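PDB 2I33: acid phosphatase from Bacillus anthracis, which probably hydrolyses phosphate monoesters at acidic pH, as a magnesium-binding class C acid phosphatase of the HAD superfamily. Local coordinates for residues 124-127 with 133-136; 68-73 with 104-109; 229-232 with 237-240; 43-48 with 110-115. All coordinates share one frame; numbering follows the deposited sequence.

Interaction 1: 124-127 with 133-136; sequences SNRK and ATIK
Arg126 reaches the helix residue Thr134 with the outer half of its side chain, and its atoms take up partners one after another. From CB, CG stands beside the backbone N, anti to the carbonyl carbon (chi1 -70°), and from there the chain runs extended to NE, which carries the guanidinium across to the helix. Arg126 CD is the first atom to touch, 3.3 Å from Thr134 OG1 and farther from the methyl CG2. At the tip, Arg126 NH1 donates to Thr134 OG1 over 3.0 Å in a nearly straight bond (162°), with the hydroxyl at the edge of the guanidinium and close to its plane. NH1 of Arg126 also donates a hydrogen bond to a water, 2.9 Å away and likewise in that plane, which makes a weak bond to Ala133 O. The two elements belong to the beta-alpha-beta unit of strand 119-125, helix 131-141 and strand 151-154 in the Rossmann-like HAD core, and the contact spans the connection just after the first strand. NH2 turns to a salt bridge with Asp67, a magnesium-site residue, so the in-plane bonds at NH1 help to fix the rotation of a group that serves the metal centre as second shell. Thr134 OG1 has a further partner in Gln130 O, just before helix 131-141. At the root of the arginine, Arg126 N donates to Ser124 OG over 3.1 Å, closing an ST turn where the chain bends away from the strand.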
loop_
_atom_site.group_PDB
_atom_site.type_symbol
_atom_site.label_atom_id
_atom_site.label_comp_id
_atom_site.label_asym_id
_atom_site.label_seq_id
_atom_site.Cartn_x
_atom_site.Cartn_y
_atom_site.Cartn_z
ATOM N N SER A 124 11.858 9.224 13.777
ATOM C CA SER A 124 12.359 9.126 12.411
ATOM C C SER A 124 13.833 8.792 12.410
ATOM O O SER A 124 14.561 9.237 13.290
ATOM C CB SER A 124 12.163 10.478 11.729
ATOM O OG SER A 124 12.948 10.586 10.564
ATOM N N ASN A 125 14.282 7.995 11.437
ATOM C CA ASN A 125 15.693 7.687 11.302
ATOM C C ASN A 125 16.505 8.651 10.432
ATOM O O ASN A 125 17.660 8.374 10.103
ATOM C CB ASN A 125 15.890 6.222 10.912
ATOM C CG ASN A 125 15.459 5.287 12.020
ATOM O OD1 ASN A 125 15.270 5.733 13.145
ATOM N ND2 ASN A 125 15.315 3.999 11.718
ATOM N N ARG A 126 15.939 9.829 10.163
ATOM C CA ARG A 126 16.801 10.969 9.874
ATOM C C ARG A 126 17.804 11.109 11.011
ATOM O O ARG A 126 17.538 10.716 12.165
ATOM C CB ARG A 126 15.987 12.240 9.731
ATOM C CG ARG A 126 15.147 12.275 8.487
ATOM C CD ARG A 126 14.140 13.356 8.538
ATOM N NE ARG A 126 13.474 13.415 7.249
ATOM C CZ ARG A 126 13.337 14.496 6.495
ATOM N NH1 ARG A 126 13.784 15.669 6.892
ATOM N NH2 ARG A 126 12.775 14.378 5.300
ATOM N N LYS A 127 18.963 11.653 10.667
ATOM C CA LYS A 127 20.053 11.808 11.606
ATOM C C LYS A 127 19.766 12.999 12.512
ATOM O O LYS A 127 19.186 13.986 12.098
ATOM C CB LYS A 127 21.352 12.013 10.839
ATOM C CG LYS A 127 21.692 10.866 9.863
ATOM C CD LYS A 127 22.978 11.133 9.075
ATOM C CE LYS A 127 22.746 12.085 7.902
ATOM N NZ LYS A 127 23.926 12.189 6.995
ATOM N N ALA A 133 16.919 21.011 9.590
ATOM C CA ALA A 133 16.322 20.878 8.277
ATOM C C ALA A 133 14.957 20.206 8.391
ATOM O O ALA A 133 14.009 20.520 7.667
ATOM C CB ALA A 133 17.214 20.049 7.394
ATOM N N THR A 134 14.859 19.267 9.319
ATOM C CA THR A 134 13.619 18.530 9.517
ATOM C C THR A 134 12.536 19.446 10.121
ATOM O O THR A 134 11.389 19.473 9.649
ATOM C CB THR A 134 13.868 17.274 10.375
ATOM O OG1 THR A 134 14.761 16.408 9.663
ATOM C CG2 THR A 134 12.565 16.541 10.628
ATOM N N ILE A 135 12.910 20.221 11.135
ATOM C CA ILE A 135 11.982 21.216 11.676
ATOM C C ILE A 135 11.533 22.159 10.576
ATOM O O ILE A 135 10.344 22.447 10.455
ATOM C CB ILE A 135 12.620 22.034 12.804
ATOM C CG1 ILE A 135 12.744 21.162 14.059
ATOM C CG2 ILE A 135 11.811 23.321 13.077
ATOM C CD1 ILE A 135 13.567 21.756 15.129
ATOM N N LYS A 136 12.490 22.610 9.761
ATOM C CA LYS A 136 12.202 23.534 8.673
ATOM C C LYS A 136 11.140 22.933 7.750
ATOM O O LYS A 136 10.175 23.583 7.404
ATOM C CB LYS A 136 13.443 23.820 7.862
ATOM C CG LYS A 136 13.236 24.913 6.851
HETATM O O HOH W 1 14.121 18.312 5.667
#

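Interaction 2: 68-73 with 104-109; sequences ETVLDN and PGSIDF
A buried van der Waals contact, small in area, sets the loop after the first strand of the HAD core against the first turn of helix 106-115. Val70 and Ser106 make most of it, their CA atoms 5.8 Å apart. Ser106 OG lies 3.8 Å from Val70 O, too far to bond, and 4.2 Å from the methyl CG1 of Val70. The hydroxyl sits between its own backbone N and carbonyl carbon (chi1 61°), a position from which it bonds to Leu103 O just before the helix. Ser106 CB comes 4.4 Å from Thr69 O, which receives the hydroxyl of Tyr41 from helix 31-54. Tyr41 also packs on Val70 and Ser106, making that helix a third wall.

The loop carries the end of the DxDx(T/V) signature expected of HAD phosphatases: Asp65 and Asp67 bind the magnesium ion, and Thr69 OG1 is hydrogen-bonded to Asp65. Around Thr69 and Val70 the chain turns back on itself, Glu68 N donating to Leu71 O over 2.8 Å. Asn73 then meets the carboxylate of Glu68 twice. Its backbone N uses the syn lone pair of Glu68 OE2 at 2.7 Å, while Asn73 ND2 approaches Glu68 OE1 at 3.1 Å, 31° out of the carboxylate plane. Held at both oxygens, the carboxylate is restrained from rotating; Tyr219 OH gives OE1 another partner, and Asn73 ND2 also bonds to Asp67.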
loop_
_atom_site.group_PDB
_atom_site.type_symbol
_atom_site.label_atom_id
_atom_site.label_comp_id
_atom_site.label_asym_id
_atom_site.label_seq_id
_atom_site.Cartn_x
_atom_site.Cartn_y
_atom_site.Cartn_z
ATOM N N GLU A 68 8.091 8.955 4.106
ATOM C CA GLU A 68 7.104 8.051 3.517
ATOM C C GLU A 68 5.936 7.714 4.470
ATOM O O GLU A 68 5.160 6.788 4.208
ATOM C CB GLU A 68 7.750 6.823 2.918
ATOM C CG GLU A 68 8.383 7.085 1.536
ATOM C CD GLU A 68 9.253 8.317 1.435
ATOM O OE1 GLU A 68 10.424 8.272 1.868
ATOM O OE2 GLU A 68 8.746 9.320 0.865
ATOM N N THR A 69 5.782 8.518 5.507
ATOM C CA THR A 69 4.631 8.446 6.367
ATOM C C THR A 69 3.963 9.809 6.457
ATOM O O THR A 69 2.767 9.929 6.190
ATOM C CB THR A 69 5.035 7.937 7.761
ATOM O OG1 THR A 69 5.547 6.607 7.626
ATOM C CG2 THR A 69 3.863 7.959 8.657
ATOM N N VAL A 70 4.754 10.842 6.780
ATOM C CA VAL A 70 4.319 12.237 6.824
ATOM C C VAL A 70 4.923 13.014 5.646
ATOM O O VAL A 70 4.241 13.788 5.011
ATOM C CB VAL A 70 4.696 12.931 8.140
ATOM C CG1 VAL A 70 4.308 14.370 8.116
ATOM C CG2 VAL A 70 4.049 12.194 9.329
ATOM N N LEU A 71 6.208 12.819 5.395
ATOM C CA LEU A 71 6.915 13.560 4.342
ATOM C C LEU A 71 7.232 12.684 3.149
ATOM O O LEU A 71 7.726 11.565 3.279
ATOM C CB LEU A 71 8.230 14.134 4.904
ATOM C CG LEU A 71 8.076 15.177 6.029
ATOM C CD1 LEU A 71 9.445 15.576 6.589
ATOM C CD2 LEU A 71 7.281 16.374 5.608
ATOM N N ASP A 72 6.983 13.246 1.977
ATOM C CA ASP A 72 7.153 12.569 0.710
ATOM C C ASP A 72 8.546 12.844 0.129
ATOM O O ASP A 72 8.833 13.947 -0.317
ATOM C CB ASP A 72 6.086 13.062 -0.241
ATOM C CG ASP A 72 6.097 12.353 -1.563
ATOM O OD1 ASP A 72 7.067 11.621 -1.872
ATOM O OD2 ASP A 72 5.105 12.547 -2.295
ATOM N N ASN A 73 9.397 11.820 0.130
ATOM C CA ASN A 73 10.755 11.959 -0.420
ATOM C C ASN A 73 10.892 11.363 -1.780
ATOM O O ASN A 73 12.019 11.176 -2.298
ATOM C CB ASN A 73 11.745 11.308 0.519
ATOM C CG ASN A 73 11.654 11.878 1.854
ATOM O OD1 ASN A 73 12.064 13.016 2.088
ATOM N ND2 ASN A 73 11.084 11.120 2.754
ATOM N N PRO A 104 -0.695 12.542 1.810
ATOM C CA PRO A 104 -2.152 12.741 1.895
ATOM C C PRO A 104 -2.755 12.391 3.236
ATOM O O PRO A 104 -2.481 11.332 3.772
ATOM C CB PRO A 104 -2.677 11.804 0.802
ATOM C CG PRO A 104 -1.529 11.783 -0.185
ATOM C CD PRO A 104 -0.321 11.670 0.679
ATOM N N GLY A 105 -3.526 13.334 3.792
ATOM C CA GLY A 105 -4.256 13.107 5.031
ATOM C C GLY A 105 -3.432 13.385 6.269
ATOM O O GLY A 105 -3.965 13.522 7.374
ATOM N N SER A 106 -2.119 13.478 6.108
ATOM C CA SER A 106 -1.289 13.524 7.302
ATOM C C SER A 106 -1.507 14.791 8.136
ATOM O O SER A 106 -1.710 14.735 9.351
ATOM C CB SER A 106 0.178 13.386 6.922
ATOM O OG SER A 106 0.629 14.429 6.085
ATOM N N ILE A 107 -1.452 15.946 7.478
ATOM C CA ILE A 107 -1.524 17.207 8.195
ATOM C C ILE A 107 -2.875 17.362 8.890
ATOM O O ILE A 107 -2.936 17.720 10.067
ATOM C CB ILE A 107 -1.202 18.408 7.294
ATOM C CG1 ILE A 107 0.225 18.277 6.718
ATOM C CG2 ILE A 107 -1.371 19.710 8.065
ATOM C CD1 ILE A 107 1.280 18.155 7.759
ATOM N N ASP A 108 -3.959 17.025 8.204
ATOM C CA ASP A 108 -5.268 17.184 8.838
ATOM C C ASP A 108 -5.407 16.255 10.023
ATOM O O ASP A 108 -5.974 16.628 11.043
ATOM C CB ASP A 108 -6.403 16.959 7.852
ATOM C CG ASP A 108 -6.581 18.117 6.896
ATOM O OD1 ASP A 108 -6.096 19.245 7.174
ATOM O OD2 ASP A 108 -7.258 17.896 5.863
ATOM N N PHE A 109 -4.855 15.050 9.896
ATOM C CA PHE A 109 -4.929 14.107 10.992
ATOM C C PHE A 109 -4.106 14.614 12.157
ATOM O O PHE A 109 -4.522 14.570 13.328
ATOM C CB PHE A 109 -4.464 12.713 10.588
ATOM C CG PHE A 109 -4.231 11.821 11.755
ATOM C CD1 PHE A 109 -5.283 11.311 12.501
ATOM C CD2 PHE A 109 -2.935 11.538 12.169
ATOM C CE1 PHE A 109 -5.044 10.540 13.607
ATOM C CE2 PHE A 109 -2.697 10.778 13.315
ATOM C CZ PHE A 109 -3.747 10.276 14.021
#

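Interaction 3: 229-232 with 237-240; sequences YNFK and EKDK
Lys238 makes the crossing to Phe231, one residue after Glu237, whose backbone N is held by Ser234 OG. From CB the lysine sets off beside its backbone N (chi1 -68°) and then stays extended to the ammonium. Lys238 NZ donates to Phe231 O over 3.0 Å, the C=O...N angle being 131° and the nitrogen tilted 17° from the carbonyl plane. Lys238 CE follows at 3.3 Å from the same Phe231 O. Lys238 NZ also lies 4.2 Å from Phe231 CB, near the ring's plane and at its edge, so this is no cation-pi approach. Just beyond the bonded carbonyl, Lys232 N donates to Asn230 OD1 at 3.0 Å, an Asx turn that helps to shape the loop presenting Phe231 O. Asp239 and Lys240, next along the helix, look elsewhere: Asp239 OD1 to Gln19, Lys240 NZ to a salt bridge with Asp244. The contact lies at the surface, where the loop after helix 221-226 leads into helix 235-244. Phe231 meets Tyr227 edge-to-face and packs on Glu223 of helix 221-226, while Lys238 also touches Leu16 and Asp239 touches Val14 and Leu16, near the start of the modelled chain.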
loop_
_atom_site.group_PDB
_atom_site.type_symbol
_atom_site.label_atom_id
_atom_site.label_comp_id
_atom_site.label_asym_id
_atom_site.label_seq_id
_atom_site.Cartn_x
_atom_site.Cartn_y
_atom_site.Cartn_z
ATOM N N TYR A 229 20.465 -6.936 5.596
ATOM C CA TYR A 229 20.765 -5.588 6.059
ATOM C C TYR A 229 22.187 -5.099 5.743
ATOM O O TYR A 229 22.693 -4.177 6.386
ATOM C CB TYR A 229 20.429 -5.476 7.543
ATOM C CG TYR A 229 18.961 -5.812 7.777
ATOM C CD1 TYR A 229 17.949 -4.898 7.485
ATOM C CD2 TYR A 229 18.596 -7.072 8.232
ATOM C CE1 TYR A 229 16.610 -5.224 7.691
ATOM C CE2 TYR A 229 17.265 -7.404 8.437
ATOM C CZ TYR A 229 16.275 -6.486 8.161
ATOM O OH TYR A 229 14.961 -6.841 8.379
ATOM N N ASN A 230 22.785 -5.698 4.721
ATOM C CA ASN A 230 24.103 -5.306 4.244
ATOM C C ASN A 230 24.004 -4.633 2.880
ATOM O O ASN A 230 24.019 -5.298 1.843
ATOM C CB ASN A 230 25.010 -6.522 4.175
ATOM C CG ASN A 230 26.404 -6.175 3.692
ATOM O OD1 ASN A 230 26.764 -4.997 3.621
ATOM N ND2 ASN A 230 27.185 -7.185 3.350
ATOM N N PHE A 231 23.922 -3.308 2.890
ATOM C CA PHE A 231 23.859 -2.532 1.650
ATOM C C PHE A 231 25.245 -2.269 1.062
ATOM O O PHE A 231 25.343 -1.707 -0.033
ATOM C CB PHE A 231 23.099 -1.210 1.863
ATOM C CG PHE A 231 21.617 -1.390 2.029
ATOM C CD1 PHE A 231 20.748 -1.197 0.952
ATOM C CD2 PHE A 231 21.083 -1.751 3.256
ATOM C CE1 PHE A 231 19.401 -1.368 1.098
ATOM C CE2 PHE A 231 19.724 -1.926 3.411
ATOM C CZ PHE A 231 18.877 -1.732 2.325
ATOM N N LYS A 232 26.298 -2.697 1.768
ATOM C CA LYS A 232 27.678 -2.636 1.257
ATOM C C LYS A 232 27.913 -3.726 0.209
ATOM O O LYS A 232 28.993 -3.820 -0.365
ATOM C CB LYS A 232 28.713 -2.785 2.389
ATOM C CG LYS A 232 28.683 -1.679 3.437
ATOM N N GLU A 237 25.687 -8.093 -6.712
ATOM C CA GLU A 237 25.185 -8.990 -5.675
ATOM C C GLU A 237 23.724 -8.683 -5.436
ATOM O O GLU A 237 22.905 -9.592 -5.382
ATOM C CB GLU A 237 25.935 -8.818 -4.353
ATOM N N LYS A 238 23.408 -7.398 -5.294
ATOM C CA LYS A 238 22.023 -6.995 -5.017
ATOM C C LYS A 238 21.104 -7.443 -6.140
ATOM O O LYS A 238 19.994 -7.921 -5.894
ATOM C CB LYS A 238 21.890 -5.476 -4.829
ATOM C CG LYS A 238 22.546 -4.954 -3.573
ATOM C CD LYS A 238 22.430 -3.451 -3.450
ATOM C CE LYS A 238 23.282 -2.947 -2.292
ATOM N NZ LYS A 238 23.433 -1.462 -2.292
ATOM N N ASP A 239 21.584 -7.292 -7.374
ATOM C CA ASP A 239 20.806 -7.656 -8.554
ATOM C C ASP A 239 20.439 -9.147 -8.532
ATOM O O ASP A 239 19.292 -9.514 -8.789
ATOM C CB ASP A 239 21.591 -7.303 -9.821
ATOM C CG ASP A 239 20.828 -7.614 -11.083
ATOM O OD1 ASP A 239 19.644 -7.248 -11.163
ATOM O OD2 ASP A 239 21.419 -8.238 -11.997
ATOM N N LYS A 240 21.403 -10.001 -8.208
ATOM C CA LYS A 240 21.128 -11.431 -8.130
ATOM C C LYS A 240 20.135 -11.769 -7.017
ATOM O O LYS A 240 19.246 -12.611 -7.196
ATOM C CB LYS A 240 22.416 -12.215 -7.912
ATOM C CG LYS A 240 22.198 -13.708 -7.773
ATOM C CD LYS A 240 23.513 -14.450 -7.699
ATOM C CE LYS A 240 23.309 -15.944 -7.439
ATOM N NZ LYS A 240 22.372 -16.570 -8.426
#

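Interaction 4: 43-48 with 110-115; sequences TGQLKL and LKYTES
Gln45 lays its carboxamide flat over one face of the Tyr112 ring. The amide and ring planes are only 9° apart, and Gln45 NE2 sits 3.3 Å above the ring plane, over its centre. This is an amide-aromatic stack, with the N-H bonds roughly parallel to the ring instead of pointing into it. Seen atom by atom, Gln45 NE2 is 3.5 Å from Tyr112 CD1, while Gln45 CD lies over Tyr112 CD2 and CG, and the methylene CG meets the CD2-CE2 side. Both side chains leave their helices with CG anti to the backbone N (chi1 179° for Tyr112), which sends them into the space between the helices. The ring's hydroxyl has its partner in Asp49 of the helix facing it, so Tyr112 is gripped at both face and tip.

One turn beyond Gln45, Leu48 packs at the edge of the same ring and on Thr113. Its CD2 is 4.2 Å from Tyr112 CD2, near the plane of the ring, and 3.4 Å from Thr113 OG1. That hydroxyl bonds to Phe109 O one turn back, leaving the leucine methyl to pack against a polar atom already satisfied within its own helix.

The short helix segments run almost parallel, 11° apart, with axes 10.9 Å from each other. Both helices lie over the central parallel sheet: Leu48 and Thr113 both rest on Ile62 of strand 59-64, Leu48 reaches strand 172-179, and Leu110 and Thr113 reach strand 119-125. Thr43, Leu46 and Lys47 pack against the second subunit.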
loop_
_atom_site.group_PDB
_atom_site.type_symbol
_atom_site.label_atom_id
_atom_site.label_comp_id
_atom_site.label_asym_id
_atom_site.label_seq_id
_atom_site.Cartn_x
_atom_site.Cartn_y
_atom_site.Cartn_z
ATOM N N THR A 43 -8.376 5.731 9.191
ATOM C CA THR A 43 -8.476 4.639 10.121
ATOM C C THR A 43 -7.789 5.071 11.408
ATOM O O THR A 43 -8.282 4.827 12.507
ATOM C CB THR A 43 -7.845 3.384 9.537
ATOM O OG1 THR A 43 -8.541 3.057 8.323
ATOM C CG2 THR A 43 -7.920 2.241 10.511
ATOM N N GLY A 44 -6.654 5.730 11.279
ATOM C CA GLY A 44 -5.961 6.232 12.458
ATOM C C GLY A 44 -6.838 7.193 13.265
ATOM O O GLY A 44 -6.876 7.159 14.508
ATOM N N GLN A 45 -7.564 8.072 12.594
ATOM C CA GLN A 45 -8.435 8.991 13.313
ATOM C C GLN A 45 -9.549 8.270 14.084
ATOM O O GLN A 45 -9.844 8.583 15.234
ATOM C CB GLN A 45 -9.007 10.039 12.375
ATOM C CG GLN A 45 -9.707 11.122 13.135
ATOM C CD GLN A 45 -9.821 12.407 12.362
ATOM O OE1 GLN A 45 -8.902 12.781 11.615
ATOM N NE2 GLN A 45 -10.918 13.117 12.572
ATOM N N LEU A 46 -10.154 7.281 13.439
ATOM C CA LEU A 46 -11.194 6.473 14.050
ATOM C C LEU A 46 -10.646 5.786 15.282
ATOM O O LEU A 46 -11.259 5.792 16.334
ATOM C CB LEU A 46 -11.647 5.415 13.062
ATOM C CG LEU A 46 -12.690 4.418 13.549
ATOM C CD1 LEU A 46 -14.039 5.040 13.533
ATOM C CD2 LEU A 46 -12.653 3.205 12.609
ATOM N N LYS A 47 -9.460 5.204 15.144
ATOM C CA LYS A 47 -8.872 4.494 16.248
ATOM C C LYS A 47 -8.393 5.443 17.338
ATOM O O LYS A 47 -8.425 5.097 18.516
ATOM C CB LYS A 47 -7.758 3.600 15.740
ATOM C CG LYS A 47 -8.266 2.493 14.818
ATOM C CD LYS A 47 -9.115 1.475 15.548
ATOM C CE LYS A 47 -9.638 0.372 14.645
ATOM N NZ LYS A 47 -10.554 -0.531 15.372
ATOM N N LEU A 48 -7.984 6.648 16.956
ATOM C CA LEU A 48 -7.625 7.651 17.957
ATOM C C LEU A 48 -8.843 7.983 18.818
ATOM O O LEU A 48 -8.789 7.953 20.025
ATOM C CB LEU A 48 -7.088 8.915 17.304
ATOM C CG LEU A 48 -6.681 10.006 18.285
ATOM C CD1 LEU A 48 -5.603 9.522 19.247
ATOM C CD2 LEU A 48 -6.229 11.277 17.568
ATOM N N LEU A 110 -2.928 15.146 11.848
ATOM C CA LEU A 110 -2.097 15.636 12.919
ATOM C C LEU A 110 -2.714 16.871 13.611
ATOM O O LEU A 110 -2.648 17.001 14.825
ATOM C CB LEU A 110 -0.706 15.993 12.403
ATOM C CG LEU A 110 0.085 14.794 11.887
ATOM C CD1 LEU A 110 1.294 15.257 11.123
ATOM C CD2 LEU A 110 0.472 13.892 13.037
ATOM N N LYS A 111 -3.313 17.779 12.841
ATOM C CA LYS A 111 -3.999 18.904 13.423
ATOM C C LYS A 111 -5.193 18.454 14.261
ATOM O O LYS A 111 -5.475 19.061 15.293
ATOM C CB LYS A 111 -4.441 19.898 12.356
ATOM C CG LYS A 111 -3.291 20.580 11.639
ATOM C CD LYS A 111 -2.407 21.407 12.527
ATOM C CE LYS A 111 -3.031 22.733 12.902
ATOM N NZ LYS A 111 -2.188 23.421 13.910
ATOM N N TYR A 112 -5.886 17.396 13.823
ATOM C CA TYR A 112 -6.978 16.841 14.627
ATOM C C TYR A 112 -6.479 16.303 15.959
ATOM O O TYR A 112 -7.001 16.599 17.032
ATOM C CB TYR A 112 -7.669 15.729 13.886
ATOM C CG TYR A 112 -8.783 15.100 14.679
ATOM C CD1 TYR A 112 -10.026 15.711 14.774
ATOM C CD2 TYR A 112 -8.602 13.881 15.326
ATOM C CE1 TYR A 112 -11.051 15.134 15.503
ATOM C CE2 TYR A 112 -9.627 13.311 16.060
ATOM C CZ TYR A 112 -10.845 13.928 16.128
ATOM O OH TYR A 112 -11.891 13.360 16.850
ATOM N N THR A 113 -5.425 15.510 15.858
ATOM C CA THR A 113 -4.768 14.947 17.017
ATOM C C THR A 113 -4.388 16.048 18.002
ATOM O O THR A 113 -4.686 15.953 19.202
ATOM C CB THR A 113 -3.554 14.135 16.565
ATOM O OG1 THR A 113 -3.986 13.060 15.721
ATOM C CG2 THR A 113 -2.845 13.576 17.755
ATOM N N GLU A 114 -3.764 17.105 17.493
ATOM C CA GLU A 114 -3.394 18.260 18.321
ATOM C C GLU A 114 -4.623 18.924 18.974
ATOM O O GLU A 114 -4.576 19.379 20.146
ATOM C CB GLU A 114 -2.647 19.284 17.479
ATOM C CG GLU A 114 -2.236 20.515 18.271
ATOM C CD GLU A 114 -1.426 21.482 17.457
ATOM O OE1 GLU A 114 -1.840 21.790 16.312
ATOM O OE2 GLU A 114 -0.371 21.921 17.968
ATOM N N SER A 115 -5.726 18.970 18.237
ATOM C CA SER A 115 -6.950 19.593 18.752
ATOM C C SER A 115 -7.536 18.800 19.917
ATOM O O SER A 115 -8.293 19.347 20.707
ATOM C CB SER A 115 -8.011 19.762 17.676
ATOM O OG SER A 115 -8.726 18.563 17.465
#

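How the interactions relate
From the N terminus, the chain first passes 43-48 in helix 31-54, whose partner at 110-115 closes the longest of the four loops as interaction 4. Within that loop lies interaction 2, which opens just after the magnesium-binding Asp65 and Asp67 and closes at 104-109, on the same helix 106-115. The two touch through Phe109, which packs against Gly44, Gln45 and Leu48. Strand 119-125 follows, and interaction 1 closes a short loop at its end; Arg126 packs on Asn73 and Leu71, joining it to interaction 2 beside the metal site. Interaction 3 comes last, another short loop, tying the loop after helix 221-226 to helix 235-244, its centre about 39 Å from that of interaction 4. No loops cross.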